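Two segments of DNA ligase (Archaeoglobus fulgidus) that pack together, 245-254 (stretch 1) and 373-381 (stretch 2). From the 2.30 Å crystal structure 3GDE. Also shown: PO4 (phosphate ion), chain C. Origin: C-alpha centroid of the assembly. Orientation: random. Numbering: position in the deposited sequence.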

# COMPACT_ATOMS: atom_id res chain seq x y z
N ARG A 245 -31.46 9.63 -7.22
CA ARG A 245 -32.79 10.12 -6.87
C ARG A 245 -33.21 9.51 -5.54
O ARG A 245 -33.51 10.22 -4.58
CB ARG A 245 -33.79 9.80 -7.98
CG ARG A 245 -33.36 10.26 -9.39
CD ARG A 245 -33.73 11.73 -9.68
NE ARG A 245 -35.18 11.94 -9.72
CZ ARG A 245 -35.78 13.03 -10.19
NH1 ARG A 245 -35.07 14.05 -10.67
NH2 ARG A 245 -37.11 13.11 -10.18
N THR A 246 -33.22 8.18 -5.49
CA THR A 246 -33.35 7.42 -4.25
C THR A 246 -31.95 6.88 -3.92
O THR A 246 -31.18 6.54 -4.82
CB THR A 246 -34.36 6.26 -4.40
OG1 THR A 246 -35.58 6.76 -4.96
CG2 THR A 246 -34.67 5.63 -3.06
N ALA A 247 -31.63 6.83 -2.63
CA ALA A 247 -30.28 6.45 -2.20
C ALA A 247 -30.31 5.58 -0.96
O ALA A 247 -31.13 5.79 -0.06
CB ALA A 247 -29.45 7.70 -1.94
N ALA A 248 -29.42 4.59 -0.93
CA ALA A 248 -29.15 3.83 0.28
C ALA A 248 -28.17 4.65 1.13
O ALA A 248 -27.11 5.07 0.64
CB ALA A 248 -28.57 2.47 -0.05
N VAL A 249 -28.53 4.91 2.38
CA VAL A 249 -27.75 5.79 3.23
C VAL A 249 -27.35 5.07 4.51
O VAL A 249 -28.18 4.45 5.16
CB VAL A 249 -28.50 7.11 3.59
CG1 VAL A 249 -27.57 8.08 4.32
CG2 VAL A 249 -29.07 7.79 2.35
N GLU A 250 -26.07 5.16 4.84
CA GLU A 250 -25.52 4.57 6.05
C GLU A 250 -24.68 5.62 6.76
O GLU A 250 -24.34 6.64 6.19
CB GLU A 250 -24.65 3.36 5.71
CG GLU A 250 -25.40 2.20 5.08
CD GLU A 250 -24.54 1.36 4.12
OE1 GLU A 250 -23.30 1.53 4.09
OE2 GLU A 250 -25.13 0.54 3.38
N TRP A 251 -24.37 5.37 8.03
CA TRP A 251 -23.41 6.17 8.76
C TRP A 251 -22.03 6.00 8.14
O TRP A 251 -21.69 4.93 7.67
CB TRP A 251 -23.37 5.73 10.23
CG TRP A 251 -24.52 6.22 11.07
CD1 TRP A 251 -25.70 6.76 10.63
CD2 TRP A 251 -24.61 6.18 12.51
NE1 TRP A 251 -26.51 7.07 11.70
CE2 TRP A 251 -25.87 6.73 12.86
CE3 TRP A 251 -23.75 5.74 13.52
CZ2 TRP A 251 -26.28 6.85 14.19
CZ3 TRP A 251 -24.16 5.85 14.84
CH2 TRP A 251 -25.41 6.41 15.16
N LYS A 252 -21.25 7.08 8.11
CA LYS A 252 -19.81 6.96 7.96
C LYS A 252 -19.13 6.98 9.32
O LYS A 252 -19.08 8.02 9.99
CB LYS A 252 -19.22 8.05 7.07
CG LYS A 252 -17.76 7.76 6.78
CD LYS A 252 -17.18 8.71 5.79
CE LYS A 252 -15.89 8.16 5.22
NZ LYS A 252 -14.86 7.98 6.27
N PHE A 253 -18.58 5.83 9.71
CA PHE A 253 -17.94 5.63 11.01
C PHE A 253 -16.53 6.21 11.14
O PHE A 253 -15.75 6.22 10.20
CB PHE A 253 -17.91 4.14 11.37
CG PHE A 253 -19.28 3.50 11.42
CD1 PHE A 253 -20.05 3.57 12.58
CD2 PHE A 253 -19.79 2.84 10.30
CE1 PHE A 253 -21.31 2.99 12.63
CE2 PHE A 253 -21.06 2.25 10.34
CZ PHE A 253 -21.82 2.32 11.50
N ASP A 254 -16.22 6.71 12.33
CA ASP A 254 -14.84 7.01 12.70
C ASP A 254 -14.21 5.68 13.12
O ASP A 254 -14.30 5.27 14.28
CB ASP A 254 -14.78 8.04 13.83
CG ASP A 254 -13.35 8.41 14.22
OD1 ASP A 254 -12.40 7.78 13.72
OD2 ASP A 254 -13.18 9.33 15.05
P PO4 C . -11.68 9.06 4.77
O1 PO4 C . -12.28 8.88 6.14
O2 PO4 C . -12.49 10.00 3.91
O3 PO4 C . -10.27 9.59 4.92
O4 PO4 C . -11.66 7.72 4.08
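Stretch 2, residues 373-381: LAKQIVTDS

The most unusual feature of this contact is the way its antiparallel pairing gives out at one end: beyond Val249 the direct ladder of backbone bonds stops, and a single water takes the place of the next rung. This water accepts from Trp251 N at 2.8 Å and donates to Lys375 O at 2.5 Å, while Trp251 N and Lys375 O themselves stand 4.2 Å apart, too far for a direct bond. The two chains have begun to separate here, and the gap is wide enough for one solvent molecule.

Stretch 2 lies alongside stretch 1 as a neighboring β-strand. Residues 376-379 have phi between -163° and -118° and psi between 127° and 156°, all in the extended region, and residues 247-252 of stretch 1 are extended as well. The N-to-C directions of the two strands make an angle of 149°, so stretch 2 runs antiparallel to stretch 1 with a marked departure from 180°; the axes approach to 4.6 Å, the spacing expected of hydrogen-bonded neighbors in a sheet.

The register follows from four backbone hydrogen bonds in two reciprocal pairs. Ala247 N donates to Thr379 O at 2.9 Å, and Thr379 N returns a bond to Ala247 O at 3.1 Å. Two residues along, Val249 N donates to Ile377 O at 2.8 Å and Ile377 N to Val249 O at 3.0 Å, both with an N-H...acceptor angle of 164°. Between these pairs Ala248 faces Val378 as a non-hydrogen-bonded pair, their CA atoms 4.5 Å apart, against 5.5 Å from Ala247 CA to Thr379 CA. The same carbonyls also receive CA-H...O contacts: Val378 CA lies 3.3 Å from Ala247 O, and Ala248 CA lies 3.3 Å from Ile377 O.

Side chains alternate between the two faces of the sheet. Ala247, Val249, Ile377 and Thr379 share one face, where Val249 CB meets Ile377 CG1 at 3.8 Å and Val249 CG2 reaches Thr379 CG2 at 4.2 Å, an apolar patch built directly over the hydrogen-bonded rungs. Ala248, Glu250, Gln376 and Val378 share the other face. There the carboxylate end of Glu250 comes nearer to stretch 2 than its CA-to-CB direction suggests, and its CG lies 4.3 Å from Ala374 CB.

Past the water, Ala374 points its CB toward stretch 1 and meets Phe253 CE2 at 4.3 Å. The methyl lies near the plane of the ring, so the contact is with the ring edge. At the opposite end, Thr246 CG2 packs on Val378 CG1 at 3.7 Å, and Asp380 CB approaches Arg245 O to 3.2 Å. Another water lies 2.8 Å from Arg245 O and 2.5 Å from Asp380 O, between the two chains. Stretch 2 then leaves the pairing: Ser381 N donates to Thr379 OG1 at 2.9 Å, and Ser381 occupies the N-cap position just before a helix. In all, the two stretches bury 611 Å² between them, both sides summed.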

# COMPACT_ATOMS: atom_id res chain seq x y z
N LEU A 373 -24.66 -4.77 12.16
CA LEU A 373 -24.91 -4.29 10.82
C LEU A 373 -24.99 -2.77 10.81
O LEU A 373 -25.53 -2.16 11.73
CB LEU A 373 -26.23 -4.84 10.29
CG LEU A 373 -26.23 -5.95 9.23
CD1 LEU A 373 -24.94 -6.75 9.25
CD2 LEU A 373 -27.44 -6.87 9.43
N ALA A 374 -24.43 -2.16 9.76
CA ALA A 374 -24.65 -0.75 9.51
C ALA A 374 -26.15 -0.52 9.34
O ALA A 374 -26.82 -1.24 8.59
CB ALA A 374 -23.89 -0.29 8.27
N LYS A 375 -26.68 0.45 10.06
CA LYS A 375 -28.04 0.88 9.85
C LYS A 375 -28.10 1.49 8.45
O LYS A 375 -27.27 2.31 8.06
CB LYS A 375 -28.47 1.87 10.94
CG LYS A 375 -29.87 2.45 10.79
CD LYS A 375 -30.22 3.37 11.98
CE LYS A 375 -31.59 4.03 11.81
NZ LYS A 375 -32.69 3.03 11.70
N GLN A 376 -29.08 1.05 7.68
CA GLN A 376 -29.27 1.59 6.36
C GLN A 376 -30.70 2.08 6.20
O GLN A 376 -31.64 1.43 6.65
CB GLN A 376 -28.94 0.54 5.31
CG GLN A 376 -28.85 1.08 3.90
CD GLN A 376 -28.69 -0.02 2.89
OE1 GLN A 376 -27.58 -0.27 2.41
NE2 GLN A 376 -29.77 -0.72 2.59
N ILE A 377 -30.85 3.24 5.57
CA ILE A 377 -32.15 3.71 5.12
C ILE A 377 -32.13 3.86 3.60
O ILE A 377 -31.05 3.98 3.00
CB ILE A 377 -32.58 5.04 5.80
CG1 ILE A 377 -31.54 6.14 5.57
CG2 ILE A 377 -32.86 4.81 7.29
CD1 ILE A 377 -32.10 7.55 5.58
N VAL A 378 -33.30 3.79 2.99
CA VAL A 378 -33.44 4.03 1.56
C VAL A 378 -34.45 5.16 1.40
O VAL A 378 -35.55 5.10 1.95
CB VAL A 378 -33.88 2.75 0.78
CG1 VAL A 378 -33.74 2.96 -0.72
CG2 VAL A 378 -33.04 1.55 1.20
N THR A 379 -34.08 6.21 0.67
CA THR A 379 -34.87 7.44 0.70
C THR A 379 -34.56 8.38 -0.46
O THR A 379 -33.48 8.32 -1.05
CB THR A 379 -34.66 8.20 2.04
OG1 THR A 379 -35.56 9.32 2.11
CG2 THR A 379 -33.22 8.68 2.20
N ASP A 380 -35.53 9.24 -0.79
CA ASP A 380 -35.33 10.36 -1.70
C ASP A 380 -35.43 11.69 -0.96
O ASP A 380 -35.33 12.76 -1.57
CB ASP A 380 -36.28 10.30 -2.91
CG ASP A 380 -37.78 10.28 -2.52
OD1 ASP A 380 -38.61 9.95 -3.41
OD2 ASP A 380 -38.13 10.59 -1.36
N SER A 381 -35.63 11.62 0.35
CA SER A 381 -35.84 12.80 1.19
C SER A 381 -34.52 13.38 1.73
O SER A 381 -33.84 12.73 2.53
CB SER A 381 -36.79 12.46 2.35
OG SER A 381 -37.10 13.60 3.13
O HOH W 1 -34.20 12.83 -3.78
O HOH W 2 -25.16 3.03 9.24